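PDB 4OH1: L-iditol 2-dehydrogenase from Clostridium scindens, which probably oxidises L-iditol and related polyols with NAD+ as a zinc-containing member of the alcohol dehydrogenase family. Local coordinates for residues P143-D146 / D152-L155; S164-A169 / M187-L192; G229-A234 / L259-R264. All blocks are in the same frame, centred on the assembly; numbering follows the deposited sequence.

Followed from the N terminus, the chain first runs through the GroES-like catalytic domain, where contact 1 (143-146 with 152-155) closes a short loop that leaves strand 141-143 and enters helix 150-153. Helix 156-168 follows almost at once and carries the chain to contact 2, which closes the loop through strand 176-180 and the glycine-rich turn, joining helix 156-168 to helix 184-194 of the Rossmann-type domain. The two contacts touch where Leu-155 CD2 packs against Met-188 CE. Contact 3 then closes a wider loop between helices 230-238 and 252-261, with its centre about 19 Å from that of contact 2. All three loops follow in series; none nests in or crosses another.

Contact 1: P143-D146 / D152-L155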
ATOM      1  N   PRO A 143     -15.519 -21.990 -10.834  1.00 38.64           N
ATOM      2  CA  PRO A 143     -15.074 -23.372 -10.963  1.00 41.57           C
ATOM      3  C   PRO A 143     -13.882 -23.695 -10.075  1.00 37.29           C
ATOM      4  O   PRO A 143     -13.052 -22.829  -9.776  1.00 39.28           O
ATOM      5  CB  PRO A 143     -14.689 -23.488 -12.439  1.00 44.03           C
ATOM      6  CG  PRO A 143     -14.212 -22.164 -12.746  1.00 46.13           C
ATOM      7  CD  PRO A 143     -15.159 -21.199 -12.000  1.00 44.69           C
ATOM      8  N   ILE A 144     -13.801 -24.955  -9.712  1.00 35.08           N
ATOM      9  CA  ILE A 144     -12.714 -25.501  -8.919  1.00 36.08           C
ATOM     10  C   ILE A 144     -12.107 -26.713  -9.659  1.00 36.67           C
ATOM     11  O   ILE A 144     -12.650 -27.155 -10.625  1.00 37.95           O
ATOM     12  CB  ILE A 144     -13.240 -25.871  -7.533  1.00 34.40           C
ATOM     13  CG1 ILE A 144     -14.208 -27.040  -7.608  1.00 36.22           C
ATOM     14  CG2 ILE A 144     -13.976 -24.654  -6.906  1.00 36.55           C
ATOM     15  CD1 ILE A 144     -14.829 -27.369  -6.254  1.00 34.99           C
ATOM     16  N   PRO A 145     -10.970 -27.243  -9.209  1.00 35.90           N
ATOM     17  CA  PRO A 145     -10.353 -28.282  -9.999  1.00 37.44           C
ATOM     18  C   PRO A 145     -11.228 -29.523 -10.222  1.00 38.61           C
ATOM     19  O   PRO A 145     -12.002 -29.921  -9.345  1.00 35.73           O
ATOM     20  CB  PRO A 145      -9.135 -28.651  -9.148  1.00 37.33           C
ATOM     21  CG  PRO A 145      -8.777 -27.418  -8.517  1.00 37.76           C
ATOM     22  CD  PRO A 145     -10.082 -26.806  -8.129  1.00 36.19           C
ATOM     23  N   ASP A 146     -11.092 -30.153 -11.376  1.00 41.94           N
ATOM     24  CA  ASP A 146     -11.879 -31.348 -11.690  1.00 43.05           C
ATOM     25  C   ASP A 146     -11.707 -32.446 -10.685  1.00 43.39           C
ATOM     26  O   ASP A 146     -12.647 -33.135 -10.340  1.00 51.95           O
ATOM     27  CB  ASP A 146     -11.494 -31.867 -13.047  1.00 51.67           C
ATOM     28  CG  ASP A 146     -11.748 -30.855 -14.131  1.00 59.40           C
ATOM     29  OD1 ASP A 146     -12.580 -29.945 -13.892  1.00 67.83           O
ATOM     30  OD2 ASP A 146     -11.099 -30.951 -15.193  1.00 68.82           O
ATOM     31  N   ASP A 152     -13.967 -30.177   1.128  1.00 34.87           N
ATOM     32  CA  ASP A 152     -13.108 -29.081   1.538  1.00 36.41           C
ATOM     33  C   ASP A 152     -13.460 -27.792   0.879  1.00 34.31           C
ATOM     34  O   ASP A 152     -13.351 -26.738   1.510  1.00 36.33           O
ATOM     35  CB  ASP A 152     -11.682 -29.402   1.215  1.00 37.91           C
ATOM     36  CG  ASP A 152     -11.099 -30.494   2.130  1.00 42.05           C
ATOM     37  OD1 ASP A 152     -11.657 -30.847   3.201  1.00 45.91           O
ATOM     38  OD2 ASP A 152     -10.051 -30.998   1.734  1.00 45.66           O
ATOM     39  N   TYR A 153     -13.882 -27.855  -0.383  1.00 33.57           N
ATOM     40  CA  TYR A 153     -14.242 -26.612  -1.120  1.00 31.29           C
ATOM     41  C   TYR A 153     -15.547 -26.012  -0.677  1.00 31.02           C
ATOM     42  O   TYR A 153     -15.845 -24.884  -1.000  1.00 33.15           O
ATOM     43  CB  TYR A 153     -14.210 -26.825  -2.641  1.00 33.27           C
ATOM     44  CG  TYR A 153     -12.787 -26.945  -3.190  1.00 32.34           C
ATOM     45  CD1 TYR A 153     -12.096 -28.119  -3.094  1.00 32.66           C
ATOM     46  CD2 TYR A 153     -12.155 -25.869  -3.792  1.00 31.39           C
ATOM     47  CE1 TYR A 153     -10.795 -28.214  -3.555  1.00 32.89           C
ATOM     48  CE2 TYR A 153     -10.892 -25.981  -4.302  1.00 31.52           C
ATOM     49  CZ  TYR A 153     -10.211 -27.152  -4.168  1.00 32.36           C
ATOM     50  OH  TYR A 153      -8.931 -27.248  -4.634  1.00 33.60           O
ATOM     51  N   ALA A 154     -16.353 -26.768   0.052  1.00 31.05           N
ATOM     52  CA  ALA A 154     -17.494 -26.186   0.716  1.00 34.12           C
ATOM     53  C   ALA A 154     -17.069 -25.043   1.667  1.00 34.46           C
ATOM     54  O   ALA A 154     -17.877 -24.210   2.050  1.00 32.68           O
ATOM     55  CB  ALA A 154     -18.209 -27.236   1.515  1.00 33.88           C
ATOM     56  N   LEU A 155     -15.818 -25.051   2.103  1.00 35.23           N
ATOM     57  CA  LEU A 155     -15.338 -23.993   3.009  1.00 33.11           C
ATOM     58  C   LEU A 155     -14.743 -22.832   2.279  1.00 31.29           C
ATOM     59  O   LEU A 155     -14.162 -21.986   2.933  1.00 33.08           O
ATOM     60  CB  LEU A 155     -14.338 -24.523   4.048  1.00 31.87           C
ATOM     61  CG  LEU A 155     -15.128 -25.047   5.251  1.00 36.18           C
ATOM     62  CD1 LEU A 155     -16.207 -26.083   4.895  1.00 36.09           C
ATOM     63  CD2 LEU A 155     -14.115 -25.685   6.143  1.00 40.11           C
TER
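The side chains of Ile-144 and Tyr-153 lie side by side, pointing opposite ways, and this overlap carries most of the contact. Ile-144 reaches the root of the tyrosine with its long branch: CD1 lies 3.7 Å from Tyr-153 CB and equally near Tyr-153 CG. Its short branch meets the ring farther out, Ile-144 CG2 standing 3.8 Å from Tyr-153 CD2. In Ile-144, chi1 of 68° tucks CG1 in against the backbone, and chi2 of -176° stretches CD1 out to the root of the ring. Pro-145 takes the far end, crossing the tyrosine side chain at about a right angle. Its CD atom is 3.7 Å from Tyr-153 OH and 4.0 Å from Tyr-153 CZ, so the tyrosine side chain is lined from CB to hydroxyl by two consecutive residues, both approaching the ring obliquely. Val-99 of strand 97-100 touches both Ile-144 and Tyr-153, and Ile-312 adds to the surroundings of the tyrosine. The side chains of the zinc ligands Glu-75 and Glu-157 lie about 10 Å from that of Tyr-153. The arrangement is a short strand-loop-helix connection, packed through a tyrosine against strand 97-100, in the GroES-like catalytic domain of a zinc-containing alcohol dehydrogenase.

Contact 2: S164-A169 / M187-L192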
ATOM      1  N   SER A 164      -9.778 -12.109   4.076  1.00 29.84           N
ATOM      2  CA  SER A 164      -9.943 -10.658   4.149  1.00 34.28           C
ATOM      3  C   SER A 164      -9.530 -10.049   5.477  1.00 30.95           C
ATOM      4  O   SER A 164      -9.023  -8.952   5.513  1.00 28.25           O
ATOM      5  CB  SER A 164     -11.402 -10.248   3.965  1.00 37.32           C
ATOM      6  OG  SER A 164     -11.842 -10.800   2.758  1.00 45.15           O
ATOM      7  N   SER A 165      -9.862 -10.736   6.544  1.00 27.16           N
ATOM      8  CA  SER A 165      -9.527 -10.331   7.872  1.00 27.19           C
ATOM      9  C   SER A 165      -8.011 -10.403   8.063  1.00 28.61           C
ATOM     10  O   SER A 165      -7.414  -9.466   8.571  1.00 30.50           O
ATOM     11  CB  SER A 165     -10.255 -11.253   8.886  1.00 31.11           C
ATOM     12  OG  SER A 165     -11.669 -11.040   8.741  1.00 34.76           O
ATOM     13  N   ALA A 166      -7.372 -11.456   7.594  1.00 29.39           N
ATOM     14  CA  ALA A 166      -5.921 -11.551   7.709  1.00 30.26           C
ATOM     15  C   ALA A 166      -5.243 -10.443   6.961  1.00 32.67           C
ATOM     16  O   ALA A 166      -4.304  -9.841   7.460  1.00 32.28           O
ATOM     17  CB  ALA A 166      -5.384 -12.884   7.253  1.00 30.17           C
ATOM     18  N   GLU A 167      -5.752 -10.123   5.791  1.00 30.65           N
ATOM     19  CA  GLU A 167      -5.161  -9.084   5.006  1.00 29.05           C
ATOM     20  C   GLU A 167      -5.385  -7.761   5.627  1.00 30.11           C
ATOM     21  O   GLU A 167      -4.529  -6.902   5.587  1.00 32.14           O
ATOM     22  CB  GLU A 167      -5.759  -9.097   3.603  1.00 32.11           C
ATOM     23  CG  GLU A 167      -5.242 -10.266   2.818  1.00 36.53           C
ATOM     24  CD  GLU A 167      -5.916 -10.500   1.465  1.00 40.40           C
ATOM     25  OE1 GLU A 167      -6.978  -9.893   1.180  1.00 38.98           O
ATOM     26  OE2 GLU A 167      -5.365 -11.335   0.689  1.00 41.09           O
ATOM     27  N   GLN A 168      -6.552  -7.569   6.191  1.00 30.82           N
ATOM     28  CA  GLN A 168      -6.851  -6.310   6.848  1.00 31.39           C
ATOM     29  C   GLN A 168      -5.995  -6.111   8.136  1.00 29.83           C
ATOM     30  O   GLN A 168      -5.605  -5.022   8.460  1.00 28.53           O
ATOM     31  CB  GLN A 168      -8.325  -6.245   7.159  1.00 33.73           C
ATOM     32  CG  GLN A 168      -8.753  -4.977   7.816  1.00 34.17           C
ATOM     33  CD  GLN A 168      -8.492  -3.748   6.950  1.00 41.04           C
ATOM     34  OE1 GLN A 168      -9.386  -3.291   6.264  1.00 44.22           O
ATOM     35  NE2 GLN A 168      -7.288  -3.168   7.039  1.00 45.04           N
ATOM     36  N   ALA A 169      -5.661  -7.183   8.816  1.00 28.84           N
ATOM     37  CA  ALA A 169      -4.764  -7.135   9.963  1.00 27.41           C
ATOM     38  C   ALA A 169      -3.310  -7.028   9.558  1.00 29.13           C
ATOM     39  O   ALA A 169      -2.405  -6.908  10.421  1.00 29.50           O
ATOM     40  CB  ALA A 169      -4.948  -8.411  10.779  1.00 29.21           C
HETATM   41  N   MSE A 187      -9.548 -21.192  13.395  1.00 32.85           N
HETATM   42  CA  MSE A 187      -8.603 -22.210  12.982  1.00 31.04           C
HETATM   43  C   MSE A 187      -8.096 -21.854  11.594  1.00 31.27           C
HETATM   44  O   MSE A 187      -6.926 -21.969  11.295  1.00 31.74           O
HETATM   45  CB  MSE A 187      -9.245 -23.584  12.958  1.00 33.88           C
HETATM   46  CG  MSE A 187      -9.662 -24.122  14.323  1.00 37.58           C
HETATM   47 SE   MSE A 187      -8.202 -24.016  15.666  0.75 41.95          SE
HETATM   48  CE  MSE A 187      -8.558 -22.268  16.459  1.00 38.35           C
HETATM   49  N   MSE A 188      -8.945 -21.351  10.738  1.00 30.39           N
HETATM   50  CA  MSE A 188      -8.467 -20.900   9.426  1.00 31.89           C
HETATM   51  C   MSE A 188      -7.476 -19.716   9.536  1.00 31.42           C
HETATM   52  O   MSE A 188      -6.524 -19.657   8.777  1.00 29.58           O
HETATM   53  CB  MSE A 188      -9.627 -20.475   8.531  1.00 30.29           C
HETATM   54  CG  MSE A 188     -10.579 -21.613   8.269  1.00 35.09           C
HETATM   55 SE   MSE A 188     -12.080 -21.197   7.032  0.75 39.22          SE
HETATM   56  CE  MSE A 188     -13.449 -22.095   8.155  1.00 46.95           C
ATOM     57  N   LEU A 189      -7.742 -18.770  10.433  1.00 29.28           N
ATOM     58  CA  LEU A 189      -6.793 -17.681  10.697  1.00 28.72           C
ATOM     59  C   LEU A 189      -5.453 -18.216  11.255  1.00 27.14           C
ATOM     60  O   LEU A 189      -4.403 -17.697  10.940  1.00 29.16           O
ATOM     61  CB  LEU A 189      -7.382 -16.668  11.635  1.00 28.63           C
ATOM     62  CG  LEU A 189      -8.475 -15.828  10.967  1.00 29.34           C
ATOM     63  CD1 LEU A 189      -9.207 -15.041  12.038  1.00 31.24           C
ATOM     64  CD2 LEU A 189      -7.893 -14.905   9.895  1.00 32.33           C
ATOM     65  N   VAL A 190      -5.478 -19.255  12.060  1.00 27.33           N
ATOM     66  CA  VAL A 190      -4.229 -19.816  12.529  1.00 28.31           C
ATOM     67  C   VAL A 190      -3.411 -20.270  11.310  1.00 29.21           C
ATOM     68  O   VAL A 190      -2.217 -19.928  11.161  1.00 30.53           O
ATOM     69  CB  VAL A 190      -4.396 -20.970  13.523  1.00 27.51           C
ATOM     70  CG1 VAL A 190      -3.104 -21.695  13.740  1.00 31.42           C
ATOM     71  CG2 VAL A 190      -4.906 -20.453  14.879  1.00 31.27           C
ATOM     72  N   GLN A 191      -4.034 -21.038  10.432  1.00 30.01           N
ATOM     73  CA  GLN A 191      -3.340 -21.572   9.263  1.00 27.74           C
ATOM     74  C   GLN A 191      -2.872 -20.462   8.345  1.00 29.43           C
ATOM     75  O   GLN A 191      -1.757 -20.529   7.817  1.00 30.00           O
ATOM     76  CB  GLN A 191      -4.188 -22.582   8.526  1.00 27.91           C
ATOM     77  CG  GLN A 191      -4.414 -23.861   9.360  1.00 30.52           C
ATOM     78  CD  GLN A 191      -4.949 -25.041   8.583  1.00 32.53           C
ATOM     79  OE1 GLN A 191      -4.704 -25.160   7.389  1.00 33.06           O
ATOM     80  NE2 GLN A 191      -5.611 -25.965   9.278  1.00 31.88           N
ATOM     81  N   LEU A 192      -3.710 -19.452   8.160  1.00 27.05           N
ATOM     82  CA  LEU A 192      -3.369 -18.339   7.322  1.00 29.02           C
ATOM     83  C   LEU A 192      -2.325 -17.441   7.928  1.00 30.34           C
ATOM     84  O   LEU A 192      -1.556 -16.821   7.167  1.00 32.70           O
ATOM     85  CB  LEU A 192      -4.600 -17.488   6.968  1.00 28.08           C
ATOM     86  CG  LEU A 192      -5.621 -18.094   6.023  1.00 29.65           C
ATOM     87  CD1 LEU A 192      -6.766 -17.185   5.935  1.00 28.59           C
ATOM     88  CD2 LEU A 192      -5.053 -18.373   4.640  1.00 31.52           C
TER
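Two helices meet here where the catalytic and coenzyme domains join: helix 156-168, which begins at the zinc-binding end with Glu-157 as a ligand, and helix 184-194, the first helix of the Rossmann-type domain after the glycine-rich turn. Leu-189 carries the contact with one methyl. Its CD2 lies 4.2 Å from Ala-166 CB and also 4.2 Å from the backbone N of Ala-166, so the methyl rests on the backbone N as well as on the alanine methyl. Ser-165 CB borders the same methyl at a looser 4.5 Å. The torsions of Leu-189 explain which methyl touches: CG stands anti to the carbonyl carbon (chi1 -72°), and chi2 of 168° extends CD1 and turns CD2 aside, onto Ala-166. The small alanine allows the close approach of the backbones, with Ala-166 CA and Leu-189 CA 6.9 Å apart. Ser-165 can line an apolar patch because its OG bonds to the carbonyl O of Val-161 within its own helix. Tyr-173 of a neighbouring subunit packs on Ala-166. The helix after the glycine-rich turn of the Rossmann-type domain thus packs on the helix leading in from the zinc site, Ser-165 and Leu-189 both lying against Leu-246 of the parallel sheet.

Contact 3: G229-A234 / L259-R264; sequences GVAERA and LQLLAR
The backbones approach most closely where Ala-231 CA lies 6.5 Å from Leu-261 CA, between the first turn of helix 230-238 and the last turn of helix 252-261. Both helices belong to the Rossmann-type domain, whose parallel sheet they flank through Phe-204 of strand 200-205, a residue touched by Ala-234 and Leu-261 alike. Gly-229 is the N-cap of the first helix; Leu-262 leaves helical geometry after the second and leads into strand 262-263. Between the helices a single leucine branch faces two alanines about one helical turn apart. Ala-231 and Ala-234 both turn their methyls toward the other segment, whereas Leu-261 reaches over with the end of its side chain: chi1 of -69° sets CG on the side of the backbone N, and chi2 of 167° runs CD1 on in the extended direction, leaving CD2 as the branch folded to the side, against the alanines. Leu-261 CD2 lies 4.0 Å from Ala-234 CB. Tyr-242 bonds to both segments: its OH to Ala-234 O, its backbone to that of Leu-261. The same leucine methyl, Leu-261 CD2, lies 4.3 Å from Ala-231 CB and 4.0 Å from the carbonyl O of Ala-231.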
ATOM      1  N   GLY A 229      -4.970 -12.037  34.496  1.00 51.70           N
ATOM      2  CA  GLY A 229      -3.574 -11.920  34.120  1.00 52.03           C
ATOM      3  C   GLY A 229      -3.216 -12.370  32.699  1.00 53.54           C
ATOM      4  O   GLY A 229      -2.035 -12.377  32.320  1.00 56.28           O
ATOM      5  N   VAL A 230      -4.214 -12.747  31.900  1.00 50.65           N
ATOM      6  CA  VAL A 230      -3.925 -13.390  30.635  1.00 49.54           C
ATOM      7  C   VAL A 230      -3.216 -12.465  29.680  1.00 46.76           C
ATOM      8  O   VAL A 230      -2.322 -12.872  28.962  1.00 44.74           O
ATOM      9  CB  VAL A 230      -5.158 -14.031  30.018  1.00 52.38           C
ATOM     10  CG1 VAL A 230      -6.235 -12.978  29.626  1.00 51.69           C
ATOM     11  CG2 VAL A 230      -4.729 -14.885  28.828  1.00 56.55           C
ATOM     12  N   ALA A 231      -3.562 -11.196  29.708  1.00 46.61           N
ATOM     13  CA  ALA A 231      -2.887 -10.268  28.845  1.00 45.40           C
ATOM     14  C   ALA A 231      -1.368 -10.282  29.067  1.00 50.05           C
ATOM     15  O   ALA A 231      -0.597 -10.337  28.101  1.00 49.15           O
ATOM     16  CB  ALA A 231      -3.418  -8.897  29.050  1.00 45.18           C
ATOM     17  N   GLU A 232      -0.931 -10.243  30.327  1.00 47.40           N
ATOM     18  CA  GLU A 232       0.478 -10.123  30.603  1.00 47.45           C
ATOM     19  C   GLU A 232       1.159 -11.399  30.296  1.00 44.21           C
ATOM     20  O   GLU A 232       2.242 -11.346  29.750  1.00 44.68           O
ATOM     21  CB  GLU A 232       0.783  -9.675  32.056  1.00 53.32           C
ATOM     22  CG  GLU A 232       0.397  -8.219  32.313  1.00 59.97           C
ATOM     23  CD  GLU A 232      -1.119  -8.012  32.656  1.00 73.44           C
ATOM     24  OE1 GLU A 232      -2.020  -8.853  32.294  1.00 74.97           O
ATOM     25  OE2 GLU A 232      -1.390  -6.983  33.336  1.00 89.29           O
ATOM     26  N   ARG A 233       0.560 -12.553  30.601  1.00 44.46           N
ATOM     27  CA  ARG A 233       1.195 -13.806  30.146  1.00 47.80           C
ATOM     28  C   ARG A 233       1.394 -13.753  28.629  1.00 44.86           C
ATOM     29  O   ARG A 233       2.480 -14.013  28.132  1.00 48.97           O
ATOM     30  CB  ARG A 233       0.386 -15.037  30.506  1.00 51.96           C
ATOM     31  CG  ARG A 233       0.198 -15.199  31.983  1.00 66.21           C
ATOM     32  CD  ARG A 233      -0.355 -16.600  32.372  1.00 73.28           C
ATOM     33  NE  ARG A 233      -1.819 -16.738  32.297  1.00 75.76           N
ATOM     34  CZ  ARG A 233      -2.698 -16.142  33.116  1.00 80.88           C
ATOM     35  NH1 ARG A 233      -2.298 -15.306  34.082  1.00 74.99           N
ATOM     36  NH2 ARG A 233      -4.005 -16.364  32.951  1.00 81.20           N
ATOM     37  N   ALA A 234       0.360 -13.337  27.899  1.00 40.75           N
ATOM     38  CA  ALA A 234       0.434 -13.347  26.453  1.00 38.84           C
ATOM     39  C   ALA A 234       1.508 -12.416  25.953  1.00 40.84           C
ATOM     40  O   ALA A 234       2.221 -12.732  25.015  1.00 38.92           O
ATOM     41  CB  ALA A 234      -0.919 -12.977  25.818  1.00 36.57           C
ATOM     42  N   LEU A 259      -7.887  -5.143  22.076  1.00 38.44           N
ATOM     43  CA  LEU A 259      -7.313  -3.797  21.961  1.00 39.51           C
ATOM     44  C   LEU A 259      -6.139  -3.640  22.922  1.00 39.62           C
ATOM     45  O   LEU A 259      -5.098  -3.041  22.597  1.00 40.42           O
ATOM     46  CB  LEU A 259      -8.383  -2.741  22.232  1.00 40.44           C
ATOM     47  CG  LEU A 259      -8.025  -1.279  22.015  1.00 42.10           C
ATOM     48  CD1 LEU A 259      -7.655  -0.993  20.587  1.00 41.31           C
ATOM     49  CD2 LEU A 259      -9.243  -0.419  22.430  1.00 44.51           C
ATOM     50  N   GLN A 260      -6.273  -4.201  24.111  1.00 39.14           N
ATOM     51  CA  GLN A 260      -5.194  -4.105  25.088  1.00 40.99           C
ATOM     52  C   GLN A 260      -3.904  -4.790  24.694  1.00 36.04           C
ATOM     53  O   GLN A 260      -2.838  -4.324  25.015  1.00 35.13           O
ATOM     54  CB  GLN A 260      -5.653  -4.690  26.402  1.00 48.18           C
ATOM     55  CG  GLN A 260      -6.683  -3.834  27.050  1.00 54.80           C
ATOM     56  CD  GLN A 260      -7.023  -4.323  28.432  1.00 65.92           C
ATOM     57  OE1 GLN A 260      -7.057  -5.541  28.700  1.00 60.96           O
ATOM     58  NE2 GLN A 260      -7.273  -3.368  29.337  1.00 64.69           N
ATOM     59  N   LEU A 261      -4.052  -5.917  24.013  1.00 37.47           N
ATOM     60  CA  LEU A 261      -2.950  -6.717  23.457  1.00 38.48           C
ATOM     61  C   LEU A 261      -2.244  -6.089  22.281  1.00 35.44           C
ATOM     62  O   LEU A 261      -1.111  -6.413  21.962  1.00 38.31           O
ATOM     63  CB  LEU A 261      -3.483  -8.075  22.978  1.00 38.59           C
ATOM     64  CG  LEU A 261      -3.946  -9.048  24.039  1.00 38.32           C
ATOM     65  CD1 LEU A 261      -4.707 -10.161  23.368  1.00 41.13           C
ATOM     66  CD2 LEU A 261      -2.813  -9.594  24.853  1.00 38.78           C
ATOM     67  N   LEU A 262      -2.900  -5.162  21.643  1.00 34.75           N
ATOM     68  CA  LEU A 262      -2.407  -4.611  20.433  1.00 33.07           C
ATOM     69  C   LEU A 262      -1.145  -3.720  20.639  1.00 35.19           C
ATOM     70  O   LEU A 262      -1.123  -2.824  21.451  1.00 34.79           O
ATOM     71  CB  LEU A 262      -3.554  -3.813  19.770  1.00 32.09           C
ATOM     72  CG  LEU A 262      -3.229  -3.436  18.304  1.00 35.78           C
ATOM     73  CD1 LEU A 262      -3.186  -4.627  17.397  1.00 33.21           C
ATOM     74  CD2 LEU A 262      -4.289  -2.441  17.832  1.00 38.25           C
ATOM     75  N   ALA A 263      -0.102  -3.998  19.882  1.00 33.23           N
ATOM     76  CA  ALA A 263       1.129  -3.201  19.909  1.00 32.08           C
ATOM     77  C   ALA A 263       0.946  -1.811  19.360  1.00 32.76           C
ATOM     78  O   ALA A 263      -0.035  -1.519  18.676  1.00 33.87           O
ATOM     79  CB  ALA A 263       2.187  -3.892  19.123  1.00 33.70           C
ATOM     80  N   ARG A 264       1.914  -0.938  19.653  1.00 34.54           N
ATOM     81  CA  ARG A 264       1.932   0.383  19.073  1.00 34.94           C
ATOM     82  C   ARG A 264       2.023   0.230  17.568  1.00 34.49           C
ATOM     83  O   ARG A 264       2.728  -0.633  17.087  1.00 33.69           O
ATOM     84  CB  ARG A 264       3.101   1.219  19.599  1.00 39.17           C
ATOM     85  CG  ARG A 264       3.066   1.440  21.091  1.00 44.17           C
ATOM     86  CD  ARG A 264       4.283   2.287  21.595  1.00 46.54           C
ATOM     87  NE  ARG A 264       4.025   3.716  21.450  1.00 48.38           N
ATOM     88  CZ  ARG A 264       4.972   4.648  21.517  1.00 55.26           C
ATOM     89  NH1 ARG A 264       6.237   4.296  21.715  1.00 54.09           N
ATOM     90  NH2 ARG A 264       4.679   5.937  21.378  1.00 56.85           N
TER